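Local coordinates for TIGR00266 family protein (Pseudomonas aeruginosa, PDB 1YOX) that is of unknown function but belongs to the AIM24 (mitochondrial biogenesis) family of the cupin clan, built mainly of antiparallel beta sheet, at residues Y39-I44 with G86-A91; F92-P97 with F158-G163; A138-G143 with P226-A231; A184-I189 with S217-L222; Y191-A196 with L210-K215. One frame throughout, in Å; residues are numbered along the deposited sequence.

Contact 1: Y39-I44 with G86-A91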
# COMPACT_ATOMS: atom_id res chain seq x y z
N TYR C 39 15.95 -2.38 -9.71
CA TYR C 39 17.31 -2.86 -9.78
C TYR C 39 17.66 -3.47 -11.12
O TYR C 39 16.79 -3.92 -11.86
CB TYR C 39 17.67 -3.84 -8.63
CG TYR C 39 16.94 -5.17 -8.68
CD1 TYR C 39 15.84 -5.40 -7.87
CD2 TYR C 39 17.35 -6.20 -9.55
CE1 TYR C 39 15.15 -6.59 -7.91
CE2 TYR C 39 16.64 -7.42 -9.60
CZ TYR C 39 15.54 -7.60 -8.76
OH TYR C 39 14.80 -8.77 -8.75
N MSE C 40 18.95 -3.49 -11.41
CA MSE C 40 19.45 -4.11 -12.62
C MSE C 40 20.84 -4.67 -12.38
O MSE C 40 21.66 -4.08 -11.67
CB MSE C 40 19.41 -3.14 -13.82
CG MSE C 40 20.05 -1.81 -13.60
SE MSE C 40 19.71 -0.47 -15.02
CE MSE C 40 20.52 1.03 -13.96
N THR C 41 21.07 -5.84 -12.97
CA THR C 41 22.38 -6.50 -12.98
C THR C 41 23.36 -5.81 -13.93
O THR C 41 23.03 -4.83 -14.62
CB THR C 41 22.25 -8.03 -13.29
OG1 THR C 41 21.59 -8.21 -14.54
CG2 THR C 41 21.49 -8.77 -12.22
N GLY C 42 24.58 -6.34 -13.97
CA GLY C 42 25.77 -5.57 -14.34
C GLY C 42 25.88 -5.12 -15.78
O GLY C 42 26.34 -4.01 -16.05
N ASP C 43 25.46 -5.96 -16.71
CA ASP C 43 25.61 -5.62 -18.13
C ASP C 43 24.31 -5.14 -18.75
O ASP C 43 24.18 -5.17 -19.98
CB ASP C 43 26.19 -6.81 -18.93
CG ASP C 43 27.33 -7.54 -18.20
OD1 ASP C 43 27.50 -8.76 -18.43
OD2 ASP C 43 28.04 -6.90 -17.38
N ILE C 44 23.33 -4.75 -17.92
CA ILE C 44 22.15 -3.99 -18.39
C ILE C 44 22.49 -2.53 -18.69
O ILE C 44 23.02 -1.83 -17.85
CB ILE C 44 20.95 -4.04 -17.40
CG1 ILE C 44 20.22 -5.37 -17.55
CG2 ILE C 44 19.92 -2.91 -17.68
CD1 ILE C 44 20.50 -6.27 -16.44
N GLY C 86 25.68 -13.42 -21.09
CA GLY C 86 24.75 -14.32 -20.46
C GLY C 86 23.49 -13.60 -20.00
O GLY C 86 23.32 -12.40 -20.25
N LYS C 87 22.63 -14.34 -19.31
CA LYS C 87 21.37 -13.82 -18.76
C LYS C 87 21.57 -12.64 -17.81
O LYS C 87 22.38 -12.72 -16.87
CB LYS C 87 20.64 -14.92 -17.98
CG LYS C 87 19.73 -15.79 -18.79
CD LYS C 87 19.16 -16.92 -17.92
CE LYS C 87 18.54 -18.01 -18.81
NZ LYS C 87 17.97 -19.13 -18.01
N GLN C 88 20.78 -11.58 -18.03
CA GLN C 88 20.76 -10.46 -17.11
C GLN C 88 19.33 -10.15 -16.66
O GLN C 88 18.35 -10.64 -17.23
CB GLN C 88 21.38 -9.23 -17.75
CG GLN C 88 22.83 -9.36 -18.20
CD GLN C 88 23.81 -9.46 -17.06
OE1 GLN C 88 23.66 -8.79 -16.04
NE2 GLN C 88 24.84 -10.30 -17.22
N HIS C 89 19.21 -9.32 -15.63
CA HIS C 89 17.93 -9.07 -15.01
C HIS C 89 17.72 -7.59 -14.71
O HIS C 89 18.69 -6.87 -14.38
CB HIS C 89 17.79 -9.90 -13.74
CG HIS C 89 17.99 -11.37 -13.95
ND1 HIS C 89 16.95 -12.25 -14.15
CD2 HIS C 89 19.12 -12.11 -13.96
CE1 HIS C 89 17.43 -13.47 -14.29
NE2 HIS C 89 18.75 -13.41 -14.18
N VAL C 90 16.46 -7.16 -14.84
CA VAL C 90 16.01 -5.83 -14.42
C VAL C 90 14.61 -5.99 -13.82
O VAL C 90 13.76 -6.59 -14.45
CB VAL C 90 15.82 -4.85 -15.60
CG1 VAL C 90 15.80 -3.40 -15.11
CG2 VAL C 90 16.84 -5.04 -16.68
N ALA C 91 14.36 -5.40 -12.65
CA ALA C 91 13.04 -5.44 -12.02
C ALA C 91 12.29 -4.07 -12.05
O ALA C 91 12.93 -3.00 -12.01
CB ALA C 91 13.13 -6.00 -10.59
O HOH W 1 26.55 -11.05 -19.41
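With chi1 at 57°, Thr41 holds OG1 between its own backbone N and carbonyl carbon, where it meets Gln88, whose chain bends at chi2 (-70°). The hydroxyl is used twice: Thr41 OG1 accepts the N-H of His89 at 2.8 Å, nearly straight at 173°, and donates to Gln88 OE1 at 2.6 Å, tilted well out of the amide carbonyl plane. Gln88 OE1 also receives a weak bond from Asp43 N at 3.4 Å. Asp43 OD1, Gln88 NE2 and Gly86 N are bridged by one water. The polar cluster borders the antiparallel pair of strands 37-40 and 88-92, and a type I turn from Thr41 to Ile44 brings Ile44 back against Val90, CG1 to CG2 3.5 Å. Inside the pair, Ala91 N bonds to Tyr39 O at 3.0 Å, and the Ala91 methyl lies over one face of the Tyr39 ring, CB 3.3 Å above its plane and offset toward the rim. Tyr39 OH is hydrogen-bonded to Glu21 OE1. The other face of the sheet carries Met40, a selenomethionine, and Val90, with Met40 CB 3.8 Å from Val90 CG1. Arg176 of the second subunit bonds to the carbonyls of Thr41 and Ile44.

Contact 2: F92-P97 with F158-G163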
# COMPACT_ATOMS: atom_id res chain seq x y z
N PHE C 92 10.96 -4.14 -12.13
CA PHE C 92 10.09 -2.97 -12.24
C PHE C 92 8.93 -3.11 -11.28
O PHE C 92 8.47 -4.23 -11.06
CB PHE C 92 9.54 -2.80 -13.67
CG PHE C 92 10.61 -2.69 -14.71
CD1 PHE C 92 10.92 -3.80 -15.51
CD2 PHE C 92 11.32 -1.51 -14.87
CE1 PHE C 92 11.91 -3.72 -16.45
CE2 PHE C 92 12.33 -1.41 -15.81
CZ PHE C 92 12.63 -2.51 -16.63
N ALA C 93 8.49 -1.99 -10.69
CA ALA C 93 7.27 -1.90 -9.85
C ALA C 93 6.62 -0.52 -10.00
O ALA C 93 7.31 0.50 -10.22
CB ALA C 93 7.58 -2.16 -8.41
N ALA C 94 5.29 -0.49 -9.91
CA ALA C 94 4.55 0.78 -9.93
C ALA C 94 4.77 1.55 -8.61
O ALA C 94 5.16 0.96 -7.60
CB ALA C 94 3.08 0.52 -10.17
N PRO C 95 4.53 2.88 -8.61
CA PRO C 95 4.75 3.67 -7.39
C PRO C 95 3.57 3.73 -6.43
O PRO C 95 3.45 4.69 -5.66
CB PRO C 95 5.11 5.05 -7.92
CG PRO C 95 4.45 5.13 -9.31
CD PRO C 95 4.08 3.73 -9.75
N TYR C 96 2.71 2.71 -6.45
CA TYR C 96 1.61 2.60 -5.48
C TYR C 96 1.30 1.10 -5.33
O TYR C 96 1.62 0.32 -6.23
CB TYR C 96 0.38 3.42 -5.91
CG TYR C 96 -0.06 3.22 -7.33
CD1 TYR C 96 -1.06 2.31 -7.66
CD2 TYR C 96 0.54 3.94 -8.37
CE1 TYR C 96 -1.45 2.11 -8.98
CE2 TYR C 96 0.17 3.74 -9.68
CZ TYR C 96 -0.81 2.82 -9.98
OH TYR C 96 -1.16 2.66 -11.29
N PRO C 97 0.72 0.69 -4.18
CA PRO C 97 0.58 -0.71 -3.81
C PRO C 97 -0.41 -1.47 -4.69
O PRO C 97 -1.49 -0.95 -5.01
CB PRO C 97 0.01 -0.65 -2.39
CG PRO C 97 0.11 0.72 -1.96
CD PRO C 97 0.15 1.57 -3.15
N PHE C 158 3.12 -5.89 -19.24
CA PHE C 158 2.87 -6.05 -17.81
C PHE C 158 2.17 -4.77 -17.35
O PHE C 158 2.63 -3.65 -17.63
CB PHE C 158 4.17 -6.26 -17.03
CG PHE C 158 4.99 -7.42 -17.54
CD1 PHE C 158 5.80 -7.28 -18.67
CD2 PHE C 158 4.90 -8.68 -16.91
CE1 PHE C 158 6.53 -8.36 -19.17
CE2 PHE C 158 5.65 -9.77 -17.40
CZ PHE C 158 6.47 -9.61 -18.52
N VAL C 159 1.04 -4.96 -16.69
CA VAL C 159 0.25 -3.85 -16.25
C VAL C 159 0.07 -4.01 -14.75
O VAL C 159 0.16 -5.11 -14.23
CB VAL C 159 -1.15 -3.71 -17.03
CG1 VAL C 159 -0.94 -3.45 -18.54
CG2 VAL C 159 -2.02 -4.91 -16.83
N HIS C 160 -0.19 -2.90 -14.05
CA HIS C 160 -0.30 -2.94 -12.60
C HIS C 160 -1.70 -2.50 -12.13
O HIS C 160 -2.22 -1.49 -12.60
CB HIS C 160 0.80 -2.03 -12.03
CG HIS C 160 0.67 -1.76 -10.57
ND1 HIS C 160 1.38 -2.45 -9.62
CD2 HIS C 160 -0.07 -0.84 -9.89
CE1 HIS C 160 1.10 -1.98 -8.42
NE2 HIS C 160 0.22 -1.00 -8.55
N ALA C 161 -2.28 -3.23 -11.18
CA ALA C 161 -3.56 -2.86 -10.55
C ALA C 161 -3.41 -2.47 -9.08
O ALA C 161 -2.98 -3.28 -8.27
CB ALA C 161 -4.58 -4.01 -10.68
N GLY C 162 -3.75 -1.22 -8.75
CA GLY C 162 -3.69 -0.73 -7.35
C GLY C 162 -4.70 -1.45 -6.47
O GLY C 162 -5.88 -1.61 -6.84
N GLY C 163 -4.27 -1.87 -5.28
CA GLY C 163 -5.14 -2.64 -4.40
C GLY C 163 -5.29 -4.03 -5.01
O GLY C 163 -4.29 -4.67 -5.32
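The Ala94 methyl lies squarely over the imidazole of His160, its CB 3.3 Å from the ring centroid and only 9° off the ring normal, a close CH-pi contact. His160 CG is anti to the backbone N (chi1 169°), and the ring extends from its strand toward the loop 92-97. The edge of the same imidazole is turned to the face of Tyr96 in an offset edge-to-face pair, with the planes 87° apart and His160 CD2 3.4 Å from Tyr96 CE1. The neighbouring ring nitrogen, His160 NE2, comes within 3.0 Å of Tyr96 O. Farther along, Gly162 CA lies in the plane of the Tyr96 ring, at its edge, 4.0 Å from CE1. Pro97 O then accepts the N-H of Gly163 at 2.9 Å and is also approached by Gly162 CA at 3.2 Å. The loop carries the chain from strand 88-92 in one sheet to strand 98-104 in another, where 98-104 lies beside 156-162, the strand that ends in this contact. Around it, Tyr96 OH bonds to Asp117 O, and Pro97 packs on Pro97 of the second subunit. Chemically, the buried imidazole has a methyl over one face and an aromatic ring beside CD2, which would limit its rotation, while a backbone hydrogen bond joins the loop to the strand end.

Contact 3: A138-G143 with P226-A231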
# COMPACT_ATOMS: atom_id res chain seq x y z
N ALA C 138 -11.39 19.67 -11.65
CA ALA C 138 -10.33 20.28 -10.82
C ALA C 138 -9.76 19.36 -9.73
O ALA C 138 -8.99 19.82 -8.86
CB ALA C 138 -10.82 21.59 -10.21
N GLY C 139 -10.14 18.07 -9.77
CA GLY C 139 -9.53 17.06 -8.89
C GLY C 139 -8.27 16.44 -9.50
O GLY C 139 -7.57 17.10 -10.28
N PHE C 140 -8.01 15.18 -9.17
CA PHE C 140 -6.81 14.48 -9.63
C PHE C 140 -6.68 14.48 -11.13
O PHE C 140 -5.60 14.70 -11.67
CB PHE C 140 -6.76 13.03 -9.11
CG PHE C 140 -5.55 12.25 -9.59
CD1 PHE C 140 -4.35 12.32 -8.90
CD2 PHE C 140 -5.61 11.49 -10.76
CE1 PHE C 140 -3.22 11.63 -9.34
CE2 PHE C 140 -4.51 10.80 -11.21
CZ PHE C 140 -3.30 10.86 -10.49
N PHE C 141 -7.80 14.22 -11.82
CA PHE C 141 -7.75 14.21 -13.28
C PHE C 141 -7.76 15.61 -13.91
O PHE C 141 -7.61 15.76 -15.12
CB PHE C 141 -8.79 13.23 -13.88
CG PHE C 141 -8.42 11.78 -13.67
CD1 PHE C 141 -9.29 10.92 -13.02
CD2 PHE C 141 -7.19 11.31 -14.10
CE1 PHE C 141 -8.95 9.60 -12.82
CE2 PHE C 141 -6.82 9.99 -13.91
CZ PHE C 141 -7.69 9.12 -13.27
N GLY C 142 -7.86 16.64 -13.07
CA GLY C 142 -7.54 18.01 -13.50
C GLY C 142 -6.05 18.24 -13.73
O GLY C 142 -5.65 19.19 -14.42
N GLY C 143 -5.20 17.37 -13.17
CA GLY C 143 -3.76 17.58 -13.29
C GLY C 143 -3.25 17.19 -14.66
O GLY C 143 -3.47 17.89 -15.67
N PRO C 226 -7.02 2.77 -7.10
CA PRO C 226 -6.29 3.43 -8.15
C PRO C 226 -5.48 4.56 -7.54
O PRO C 226 -5.86 5.11 -6.49
CB PRO C 226 -7.40 3.96 -9.08
CG PRO C 226 -8.64 4.02 -8.27
CD PRO C 226 -8.47 3.04 -7.14
N PHE C 227 -4.34 4.84 -8.16
CA PHE C 227 -3.43 5.85 -7.69
C PHE C 227 -4.13 7.21 -7.53
O PHE C 227 -3.79 8.02 -6.65
CB PHE C 227 -2.27 5.96 -8.69
CG PHE C 227 -1.34 7.11 -8.43
CD1 PHE C 227 -0.53 7.12 -7.31
CD2 PHE C 227 -1.27 8.16 -9.32
CE1 PHE C 227 0.33 8.16 -7.08
CE2 PHE C 227 -0.41 9.20 -9.09
CZ PHE C 227 0.38 9.22 -7.97
N SER C 228 -5.10 7.45 -8.41
CA SER C 228 -5.80 8.73 -8.48
C SER C 228 -6.63 8.91 -7.25
O SER C 228 -6.76 10.03 -6.73
CB SER C 228 -6.68 8.77 -9.73
OG SER C 228 -7.43 7.58 -9.86
N ARG C 229 -7.21 7.82 -6.77
CA ARG C 229 -7.93 7.86 -5.53
C ARG C 229 -6.97 7.95 -4.35
O ARG C 229 -7.20 8.74 -3.40
CB ARG C 229 -8.88 6.68 -5.40
CG ARG C 229 -9.56 6.64 -4.06
CD ARG C 229 -10.41 5.41 -3.90
NE ARG C 229 -11.46 5.34 -4.93
CZ ARG C 229 -12.47 4.48 -4.94
NH1 ARG C 229 -12.60 3.60 -3.96
NH2 ARG C 229 -13.35 4.50 -5.93
N LEU C 230 -5.89 7.17 -4.39
CA LEU C 230 -4.89 7.20 -3.32
C LEU C 230 -4.32 8.62 -3.24
O LEU C 230 -4.42 9.26 -2.21
CB LEU C 230 -3.76 6.18 -3.56
CG LEU C 230 -2.91 5.52 -2.46
CD1 LEU C 230 -1.48 5.15 -2.94
CD2 LEU C 230 -2.85 6.26 -1.17
N ALA C 231 -3.74 9.11 -4.34
CA ALA C 231 -3.07 10.42 -4.33
C ALA C 231 -4.05 11.53 -4.00
O ALA C 231 -3.75 12.39 -3.16
CB ALA C 231 -2.39 10.70 -5.62
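A backbone carbon rather than a side chain occupies the middle of an aromatic face here: Ser228 CA, in the first turn of a helix, stands over the Phe140 ring, 3.5 Å from its centroid and 8° off the normal, in a CH-pi contact. The ring lies close against the helix surface; Ser228 CB is modelled too near Phe140 for its exact place to be trusted. Phe140 CG is anti to the backbone N (chi1 178°), directed from the loop toward the helix. At the far end of the ring, Phe140 CZ touches Phe227 CD2 at 3.6 Å, the two side chains crossing at about a right angle with planes 85° apart. One turn further along the helix, Ala231 CB meets Phe140 CE1 at 3.9 Å, and it also sits over the Phe227 face. Phe141 comes in beside the serine, its CZ 3.8 Å from Ser228 OG.

No hydrogen bond crosses between 138-143 and 226-231. Each side is instead shaped by its own backbone: Gly142 N bonds back to Gly139 O at 2.8 Å, and Leu230 N to Pro226 O at 2.9 Å, Pro226 being the N-cap residue. Phe140 also packs on Ala237 of the second subunit, and on the same helix Phe227 meets the ring of Tyr96. This is the seating of the C-terminal helix 227-237, which follows the last strand, on the loop between the paired antiparallel strands 127-134 and 146-152.

Contact 4: A184-I189 with S217-L222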
# COMPACT_ATOMS: atom_id res chain seq x y z
N ALA C 184 -7.25 -1.79 -17.54
CA ALA C 184 -7.04 -2.24 -18.92
C ALA C 184 -8.33 -2.84 -19.49
O ALA C 184 -9.21 -3.29 -18.73
CB ALA C 184 -5.91 -3.28 -18.97
N PHE C 185 -8.44 -2.84 -20.82
CA PHE C 185 -9.51 -3.55 -21.55
C PHE C 185 -9.13 -3.89 -22.99
O PHE C 185 -8.32 -3.20 -23.64
CB PHE C 185 -10.84 -2.79 -21.51
CG PHE C 185 -10.78 -1.41 -22.13
CD1 PHE C 185 -11.11 -1.21 -23.46
CD2 PHE C 185 -10.42 -0.31 -21.37
CE1 PHE C 185 -11.06 0.06 -24.04
CE2 PHE C 185 -10.36 0.95 -21.93
CZ PHE C 185 -10.68 1.14 -23.28
N THR C 186 -9.74 -4.97 -23.48
CA THR C 186 -9.52 -5.51 -24.82
C THR C 186 -10.39 -4.74 -25.80
O THR C 186 -11.16 -3.86 -25.40
CB THR C 186 -9.96 -6.99 -24.86
OG1 THR C 186 -11.33 -7.08 -24.44
CG2 THR C 186 -9.12 -7.84 -23.91
N ASP C 187 -10.28 -5.08 -27.09
CA ASP C 187 -11.19 -4.56 -28.12
C ASP C 187 -12.60 -5.09 -27.89
O ASP C 187 -12.78 -6.05 -27.14
CB ASP C 187 -10.72 -4.99 -29.51
CG ASP C 187 -9.67 -4.05 -30.10
OD1 ASP C 187 -9.96 -2.84 -30.28
OD2 ASP C 187 -8.56 -4.54 -30.42
N GLY C 188 -13.59 -4.46 -28.52
CA GLY C 188 -14.99 -4.90 -28.42
C GLY C 188 -15.74 -4.30 -27.23
O GLY C 188 -16.91 -4.66 -26.95
N ILE C 189 -15.04 -3.40 -26.54
CA ILE C 189 -15.58 -2.70 -25.39
C ILE C 189 -15.58 -1.22 -25.71
O ILE C 189 -14.53 -0.65 -26.09
CB ILE C 189 -14.71 -2.94 -24.15
CG1 ILE C 189 -14.72 -4.42 -23.76
CG2 ILE C 189 -15.15 -2.04 -22.99
CD1 ILE C 189 -16.07 -4.94 -23.38
N SER C 217 -18.07 -6.38 -25.59
CA SER C 217 -17.50 -7.73 -25.61
C SER C 217 -16.71 -8.22 -24.40
O SER C 217 -17.25 -8.86 -23.49
CB SER C 217 -16.57 -7.85 -26.83
OG SER C 217 -15.32 -7.23 -26.55
N GLY C 218 -15.41 -7.90 -24.44
CA GLY C 218 -14.38 -8.76 -23.90
C GLY C 218 -14.05 -8.74 -22.43
O GLY C 218 -14.89 -9.04 -21.59
N THR C 219 -12.78 -8.45 -22.15
CA THR C 219 -12.25 -8.50 -20.80
C THR C 219 -11.99 -7.10 -20.31
O THR C 219 -11.52 -6.24 -21.05
CB THR C 219 -10.94 -9.31 -20.76
OG1 THR C 219 -11.11 -10.48 -21.57
CG2 THR C 219 -10.60 -9.76 -19.34
N VAL C 220 -12.36 -6.86 -19.07
CA VAL C 220 -12.00 -5.64 -18.39
C VAL C 220 -11.13 -5.98 -17.21
O VAL C 220 -11.38 -6.96 -16.48
CB VAL C 220 -13.23 -4.87 -17.83
CG1 VAL C 220 -12.78 -3.50 -17.33
CG2 VAL C 220 -14.31 -4.70 -18.88
N TRP C 221 -10.12 -5.13 -17.00
CA TRP C 221 -9.28 -5.20 -15.80
C TRP C 221 -9.48 -3.95 -14.93
O TRP C 221 -9.25 -2.82 -15.37
CB TRP C 221 -7.83 -5.42 -16.19
CG TRP C 221 -7.70 -6.29 -17.44
CD1 TRP C 221 -8.20 -6.04 -18.70
CD2 TRP C 221 -7.03 -7.53 -17.53
NE1 TRP C 221 -7.89 -7.05 -19.57
CE2 TRP C 221 -7.16 -7.98 -18.88
CE3 TRP C 221 -6.34 -8.32 -16.61
CZ2 TRP C 221 -6.63 -9.19 -19.31
CZ3 TRP C 221 -5.79 -9.52 -17.05
CH2 TRP C 221 -5.94 -9.94 -18.39
N LEU C 222 -9.93 -4.17 -13.70
CA LEU C 222 -10.24 -3.08 -12.79
C LEU C 222 -9.39 -3.15 -11.53
O LEU C 222 -8.87 -4.20 -11.19
CB LEU C 222 -11.73 -3.12 -12.41
CG LEU C 222 -12.76 -3.03 -13.55
CD1 LEU C 222 -14.16 -3.32 -13.03
CD2 LEU C 222 -12.70 -1.69 -14.25
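Thr186 OG1 accepts the N-H of Thr219 at 3.0 Å, and its own hydroxyl donates to Asp187 O. With chi1 at 56°, OG1 lies between the residue's N and carbonyl carbon, letting the side chain serve as acceptor where a backbone carbonyl would in a regular pair. Thr186 N returns the link to Thr219 O at 3.3 Å. Two residues further along, Ala184 and Trp221 exchange two backbone bonds, with Trp221 N to Ala184 O the shorter at 2.7 Å. The Trp221 indole presents its edge to the same carbonyl, Ala184 O lying in the ring plane 2.9 Å from CD1, while Ala184 CB packs 3.6 Å from CD1. Trp221 NE1 is buried and has no polar partner in the model. At the other end Ser217 N meets Gly188 O at 2.5 Å, so short that its exact length is doubtful. Ile189 brings CD1 to within 3.2 Å of Gly218 N.

Further out, Thr219 CG2 lies over one face of the indole, and Thr219 OG1 is bonded to Gln169 of the adjoining strand. Asp187 forms a salt bridge with Arg111, and the Phe185 ring meets those of Phe113 and Tyr191. In this sheet strand 182-185 lies between 111-115 and 219-223, the latter followed by 165-169. The chain passes from 182-185 into 189-195 and returns from 210-216 into 219-223, linking this sheet to the three-stranded one, which is consistent with the packed antiparallel sheets of a cupin-clan beta sandwich.

Contact 5: Y191-A196 with L210-K215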
# COMPACT_ATOMS: atom_id res chain seq x y z
N TYR C 191 -16.30 2.72 -24.34
CA TYR C 191 -16.12 3.46 -23.11
C TYR C 191 -16.43 4.94 -23.34
O TYR C 191 -16.14 5.49 -24.41
CB TYR C 191 -14.67 3.31 -22.58
CG TYR C 191 -13.62 3.86 -23.53
CD1 TYR C 191 -13.07 5.13 -23.35
CD2 TYR C 191 -13.21 3.12 -24.65
CE1 TYR C 191 -12.13 5.65 -24.25
CE2 TYR C 191 -12.27 3.62 -25.55
CZ TYR C 191 -11.74 4.89 -25.35
OH TYR C 191 -10.80 5.38 -26.25
N ASP C 192 -17.01 5.58 -22.34
CA ASP C 192 -16.96 7.03 -22.29
C ASP C 192 -17.17 7.52 -20.87
O ASP C 192 -17.81 6.85 -20.05
CB ASP C 192 -17.93 7.69 -23.29
CG ASP C 192 -19.36 7.65 -22.82
OD1 ASP C 192 -19.91 8.75 -22.53
OD2 ASP C 192 -19.93 6.53 -22.72
N VAL C 193 -16.60 8.69 -20.62
CA VAL C 193 -16.47 9.27 -19.30
C VAL C 193 -17.49 10.39 -19.17
O VAL C 193 -17.57 11.27 -20.02
CB VAL C 193 -15.05 9.85 -19.10
CG1 VAL C 193 -14.90 10.48 -17.71
CG2 VAL C 193 -13.99 8.77 -19.32
N GLN C 194 -18.26 10.35 -18.09
CA GLN C 194 -19.19 11.41 -17.77
C GLN C 194 -18.97 11.91 -16.36
O GLN C 194 -18.57 11.15 -15.48
CB GLN C 194 -20.64 10.91 -17.92
CG GLN C 194 -21.07 10.66 -19.37
CD GLN C 194 -20.78 11.83 -20.29
OE1 GLN C 194 -21.27 12.94 -20.08
NE2 GLN C 194 -19.97 11.59 -21.32
N LEU C 195 -19.23 13.19 -16.14
CA LEU C 195 -19.42 13.67 -14.77
C LEU C 195 -20.83 13.27 -14.40
O LEU C 195 -21.77 13.70 -15.05
CB LEU C 195 -19.29 15.19 -14.72
CG LEU C 195 -18.73 15.95 -13.52
CD1 LEU C 195 -19.55 17.21 -13.39
CD2 LEU C 195 -18.71 15.19 -12.20
N ALA C 196 -20.95 12.43 -13.38
CA ALA C 196 -22.25 11.93 -12.89
C ALA C 196 -23.06 13.00 -12.18
O ALA C 196 -23.22 14.11 -12.70
CB ALA C 196 -22.05 10.72 -11.99
N LEU C 210 -16.79 11.04 -11.30
CA LEU C 210 -16.41 10.74 -12.67
C LEU C 210 -16.68 9.28 -13.00
O LEU C 210 -16.05 8.39 -12.44
CB LEU C 210 -14.94 11.08 -12.92
CG LEU C 210 -14.58 12.57 -13.13
CD1 LEU C 210 -15.51 13.31 -14.10
CD2 LEU C 210 -14.46 13.32 -11.80
N LEU C 211 -17.62 9.04 -13.91
CA LEU C 211 -18.02 7.69 -14.26
C LEU C 211 -17.57 7.28 -15.64
O LEU C 211 -17.56 8.10 -16.55
CB LEU C 211 -19.52 7.52 -14.18
CG LEU C 211 -20.16 7.52 -12.79
CD1 LEU C 211 -21.56 6.86 -12.85
CD2 LEU C 211 -19.25 6.83 -11.76
N THR C 212 -17.18 6.02 -15.79
CA THR C 212 -16.84 5.45 -17.09
C THR C 212 -17.80 4.29 -17.38
O THR C 212 -17.90 3.35 -16.58
CB THR C 212 -15.34 5.02 -17.18
OG1 THR C 212 -14.51 6.19 -17.14
CG2 THR C 212 -15.05 4.23 -18.48
N THR C 213 -18.55 4.43 -18.47
CA THR C 213 -19.48 3.39 -18.88
C THR C 213 -18.84 2.53 -19.95
O THR C 213 -18.42 3.04 -21.00
CB THR C 213 -20.78 3.96 -19.41
OG1 THR C 213 -21.34 4.82 -18.42
CG2 THR C 213 -21.79 2.85 -19.74
N LEU C 214 -18.77 1.24 -19.65
CA LEU C 214 -18.26 0.22 -20.56
C LEU C 214 -19.39 -0.60 -21.14
O LEU C 214 -20.29 -1.04 -20.42
CB LEU C 214 -17.28 -0.70 -19.81
CG LEU C 214 -15.98 -0.06 -19.31
CD1 LEU C 214 -15.08 -1.11 -18.70
CD2 LEU C 214 -15.26 0.62 -20.42
N LYS C 215 -19.35 -0.86 -22.45
CA LYS C 215 -20.40 -1.68 -23.06
C LYS C 215 -19.88 -2.52 -24.22
O LYS C 215 -19.21 -1.99 -25.12
CB LYS C 215 -21.59 -0.80 -23.49
CG LYS C 215 -21.27 0.19 -24.63
CD LYS C 215 -22.31 1.34 -24.72
CE LYS C 215 -22.10 2.43 -23.63
NZ LYS C 215 -20.68 2.96 -23.51
O HOH W 2 -22.59 5.33 -22.01
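Leu210 starts the strand facing Leu195, the two side chains crossing at a slant with CD1 of Leu210 4.2 Å from CD2 of Leu195. Leu211 pairs through its backbone with Gln194, Leu211 N to Gln194 O at 2.8 Å, and sends its side chain to the opposite face, where CG touches Ala196 CB at 3.8 Å. Thr212 returns to the first face. Its chi1 of -68° leaves OG1 anti to the carbonyl carbon, 3.4 Å from Val193 CG2, and that hydroxyl bonds to Thr179. The strands run antiparallel, 153° apart in direction, within a three-stranded sheet in which 210-216 lies between 173-178 and 189-195. Thr213 makes the next bonded pair with Asp192, Thr213 N to Asp192 O being 3.0 Å, while Leu214 lays CD2 3.5 Å from Tyr191 CB. Lys215 bends at chi3 and chi4, and its NZ comes back over the strands to Asp192 OD2, a long salt bridge of 3.7 Å. A water joins the same two groups, its bond to the lysine being weak. On the other oxygen of that carboxylate, Asp192 OD1 accepts Gln194 NE2 at 3.1 Å. Ala196 and Leu211 also pack on Phe46 and Met37 of the third subunit.

Overall arrangement
Contacts 4 and 5 follow each other along the same two runs of chain: contact 5 is nested inside the loop that contact 4 closes, their centres lie 14 Å apart, and Val220 CG1 touches Leu214 CD1 at 3.6 Å. Contacts 2 and 3 also meet, with Tyr96 CE2 3.4 Å from Phe227 CB, which ties the loop 92-97 to the C-terminal helix; their segments alternate along the chain. Contact 1 adjoins contact 2 in sequence but lies about 21 Å from it between centres, and about 41 Å from contact 5, on the opposite side of the chain's centre. Contacts 1, 2 and 3 all touch the second subunit. No catalytic or ligand site is known here to relate them to.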